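Local structure of nucleoporin NUP170 (Chaetomium thermophilum, 5HAX) at residues R171-I179 / L189-H198. The protein is a nuclear pore protein that probably serves as a scaffold nucleoporin, pairing a beta-propeller domain with a helical one. Sequence-based numbering, arbitrary orientation.
Sequences RGGSDVSFI and LGGESDTDIH
Two donors, one from each segment, grip Asp175 OD2: the backbone N of Glu192 meets it at 2.9 Å on the anti side, 19° out of the carboxylate plane, and Ser177 OG gives its proton to the syn lone pair. Asp175 CG stands anti to the backbone N (chi1 165°), which carries the carboxylate to the backbone at Gly191 and Glu192. Asp175 N points almost straight at Ser193 OG (2.9 Å, 168°), fastening the two loops in both directions. One residue earlier, Ser174 OG donates to the syn lone pair of Asp194 OD1 at 2.8 Å, while Asp194 OD2 closes an Asx turn by accepting from Asp196 N. With Asp194 replaced by an alanine, the Ser174 hydroxyl would probably lose this acceptor and Asp196 N the bond that makes the Asx turn. Gly190 O takes N-H groups from Ser177 (2.9 Å) and Phe178 (3.0 Å), the signature of a classic beta bulge. At Gly191 a side chain would run into Asp175 O, only 3.3 Å from Gly191 CA. The bulge lies at the start of the pairing of antiparallel strands 178-181 and 187-190, a hairpin at the edge of a four-stranded sheet, consistent with a propeller blade; Val176 and Ile179 pack on strand 133-139, and Phe178 on strand 230-236.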
loop_
_atom_site.group_PDB
_atom_site.type_symbol
_atom_site.label_atom_id
_atom_site.label_comp_id
_atom_site.label_asym_id
_atom_site.label_seq_id
_atom_site.Cartn_x
_atom_site.Cartn_y
_atom_site.Cartn_z
ATOM N N ARG A 171 -12.216 14.814 -29.778
ATOM C CA ARG A 171 -11.623 13.492 -29.607
ATOM C C ARG A 171 -10.892 13.050 -30.866
ATOM O O ARG A 171 -9.702 12.720 -30.826
ATOM C CB ARG A 171 -12.705 12.474 -29.245
ATOM C CG ARG A 171 -12.150 11.123 -28.821
ATOM C CD ARG A 171 -13.196 10.030 -28.914
ATOM N NE ARG A 171 -13.476 9.652 -30.297
ATOM C CZ ARG A 171 -14.271 8.649 -30.652
ATOM N NH1 ARG A 171 -14.869 7.913 -29.724
ATOM N NH2 ARG A 171 -14.466 8.376 -31.935
ATOM N N GLY A 172 -11.594 13.037 -31.989
ATOM C CA GLY A 172 -11.088 12.446 -33.203
ATOM C C GLY A 172 -11.735 11.108 -33.489
ATOM O O GLY A 172 -12.823 10.786 -33.005
ATOM N N GLY A 173 -11.032 10.303 -34.286
ATOM C CA GLY A 173 -11.559 9.031 -34.734
ATOM C C GLY A 173 -11.308 7.860 -33.816
ATOM O O GLY A 173 -11.903 6.798 -34.020
ATOM N N SER A 174 -10.449 8.013 -32.810
ATOM C CA SER A 174 -10.064 6.912 -31.936
ATOM C C SER A 174 -10.880 6.943 -30.649
ATOM O O SER A 174 -10.916 7.963 -29.950
ATOM C CB SER A 174 -8.571 6.975 -31.615
ATOM O OG SER A 174 -7.788 6.747 -32.775
ATOM N N ASP A 175 -11.520 5.818 -30.341
ATOM C CA ASP A 175 -12.252 5.659 -29.090
ATOM C C ASP A 175 -11.339 5.877 -27.888
ATOM O O ASP A 175 -10.140 5.583 -27.928
ATOM C CB ASP A 175 -12.871 4.259 -29.031
ATOM C CG ASP A 175 -13.342 3.881 -27.641
ATOM O OD1 ASP A 175 -14.467 4.269 -27.267
ATOM O OD2 ASP A 175 -12.590 3.183 -26.927
ATOM N N VAL A 176 -11.920 6.400 -26.808
ATOM C CA VAL A 176 -11.228 6.584 -25.533
ATOM C C VAL A 176 -11.981 5.774 -24.484
ATOM O O VAL A 176 -13.103 6.132 -24.100
ATOM C CB VAL A 176 -11.143 8.062 -25.124
ATOM C CG1 VAL A 176 -10.497 8.197 -23.746
ATOM C CG2 VAL A 176 -10.357 8.860 -26.156
ATOM N N SER A 177 -11.361 4.687 -24.015
ATOM C CA SER A 177 -11.905 3.857 -22.950
ATOM C C SER A 177 -10.993 3.762 -21.739
ATOM O O SER A 177 -11.407 3.198 -20.720
ATOM C CB SER A 177 -12.185 2.432 -23.461
ATOM O OG SER A 177 -13.274 2.410 -24.366
ATOM N N PHE A 178 -9.774 4.290 -21.816
ATOM C CA PHE A 178 -8.803 4.192 -20.735
ATOM C C PHE A 178 -8.110 5.535 -20.575
ATOM O O PHE A 178 -7.592 6.088 -21.550
ATOM C CB PHE A 178 -7.779 3.085 -21.019
ATOM C CG PHE A 178 -8.400 1.787 -21.453
ATOM C CD1 PHE A 178 -9.060 0.982 -20.539
ATOM C CD2 PHE A 178 -8.328 1.374 -22.774
ATOM C CE1 PHE A 178 -9.639 -0.213 -20.935
ATOM C CE2 PHE A 178 -8.901 0.181 -23.177
ATOM C CZ PHE A 178 -9.559 -0.614 -22.257
ATOM N N ILE A 179 -8.114 6.055 -19.350
ATOM C CA ILE A 179 -7.453 7.309 -19.007
ATOM C C ILE A 179 -6.606 7.059 -17.769
ATOM O O ILE A 179 -7.095 6.495 -16.784
ATOM C CB ILE A 179 -8.463 8.442 -18.736
ATOM C CG1 ILE A 179 -9.460 8.575 -19.889
ATOM C CG2 ILE A 179 -7.729 9.760 -18.495
ATOM C CD1 ILE A 179 -10.654 9.450 -19.556
ATOM N N LEU A 189 -4.242 8.711 -22.936
ATOM C CA LEU A 189 -5.510 8.156 -23.400
ATOM C C LEU A 189 -5.281 6.987 -24.351
ATOM O O LEU A 189 -4.314 6.965 -25.117
ATOM C CB LEU A 189 -6.353 9.207 -24.134
ATOM C CG LEU A 189 -6.535 10.581 -23.490
ATOM C CD1 LEU A 189 -7.231 11.499 -24.479
ATOM C CD2 LEU A 189 -7.324 10.488 -22.196
ATOM N N GLY A 190 -6.211 6.031 -24.313
ATOM C CA GLY A 190 -6.226 4.887 -25.210
ATOM C C GLY A 190 -7.624 4.310 -25.251
ATOM O O GLY A 190 -8.487 4.670 -24.447
ATOM N N GLY A 191 -7.850 3.403 -26.194
ATOM C CA GLY A 191 -9.182 2.852 -26.349
ATOM C C GLY A 191 -9.243 1.613 -27.213
ATOM O O GLY A 191 -8.245 0.922 -27.422
ATOM N N GLU A 192 -10.452 1.345 -27.715
ATOM C CA GLU A 192 -10.778 0.099 -28.394
ATOM C C GLU A 192 -10.833 0.249 -29.914
ATOM O O GLU A 192 -11.382 -0.623 -30.597
ATOM C CB GLU A 192 -12.105 -0.442 -27.858
ATOM C CG GLU A 192 -12.092 -0.657 -26.345
ATOM C CD GLU A 192 -13.379 -1.262 -25.819
ATOM O OE1 GLU A 192 -14.453 -0.980 -26.391
ATOM O OE2 GLU A 192 -13.314 -2.023 -24.829
ATOM N N SER A 193 -10.277 1.334 -30.457
ATOM C CA SER A 193 -10.180 1.518 -31.902
ATOM C C SER A 193 -8.847 1.044 -32.460
ATOM O O SER A 193 -8.795 0.544 -33.590
ATOM C CB SER A 193 -10.369 2.994 -32.264
ATOM O OG SER A 193 -11.678 3.439 -31.963
ATOM N N ASP A 194 -7.777 1.193 -31.692
ATOM C CA ASP A 194 -6.418 0.930 -32.147
ATOM C C ASP A 194 -5.535 0.903 -30.905
ATOM O O ASP A 194 -6.023 1.014 -29.777
ATOM C CB ASP A 194 -5.957 1.981 -33.157
ATOM C CG ASP A 194 -6.231 3.396 -32.688
ATOM O OD1 ASP A 194 -7.071 4.081 -33.312
ATOM O OD2 ASP A 194 -5.620 3.819 -31.687
ATOM N N THR A 195 -4.230 0.757 -31.120
ATOM C CA THR A 195 -3.260 0.717 -30.034
ATOM C C THR A 195 -2.564 2.055 -29.813
ATOM O O THR A 195 -1.609 2.120 -29.033
ATOM C CB THR A 195 -2.210 -0.367 -30.294
ATOM O OG1 THR A 195 -1.462 -0.046 -31.474
ATOM C CG2 THR A 195 -2.862 -1.730 -30.461
ATOM N N ASP A 196 -3.019 3.119 -30.473
ATOM C CA ASP A 196 -2.367 4.413 -30.330
ATOM C C ASP A 196 -2.577 4.972 -28.929
ATOM O O ASP A 196 -3.617 4.761 -28.299
ATOM C CB ASP A 196 -2.904 5.419 -31.347
ATOM C CG ASP A 196 -2.610 5.026 -32.776
ATOM O OD1 ASP A 196 -1.808 4.095 -32.996
ATOM O OD2 ASP A 196 -3.181 5.667 -33.681
ATOM N N ILE A 197 -1.581 5.715 -28.455
ATOM C CA ILE A 197 -1.639 6.399 -27.170
ATOM C C ILE A 197 -1.573 7.897 -27.427
ATOM O O ILE A 197 -0.652 8.376 -28.098
ATOM C CB ILE A 197 -0.505 5.944 -26.235
ATOM C CG1 ILE A 197 -0.771 4.503 -25.792
ATOM C CG2 ILE A 197 -0.402 6.864 -25.014
ATOM C CD1 ILE A 197 0.353 3.880 -25.024
ATOM N N HIS A 198 -2.550 8.624 -26.897
ATOM C CA HIS A 198 -2.610 10.071 -26.998
ATOM C C HIS A 198 -2.306 10.691 -25.642
ATOM O O HIS A 198 -2.410 10.040 -24.599
ATOM C CB HIS A 198 -3.989 10.538 -27.480
ATOM C CG HIS A 198 -4.378 10.004 -28.823
ATOM N ND1 HIS A 198 -4.917 8.746 -28.996
ATOM C CD2 HIS A 198 -4.315 10.559 -30.056
ATOM C CE1 HIS A 198 -5.167 8.551 -30.278
ATOM N NE2 HIS A 198 -4.810 9.636 -30.943
HETATM O O HOH W 1 -5.280 7.433 -33.181
HETATM O O HOH W 2 -8.562 3.793 -29.413
#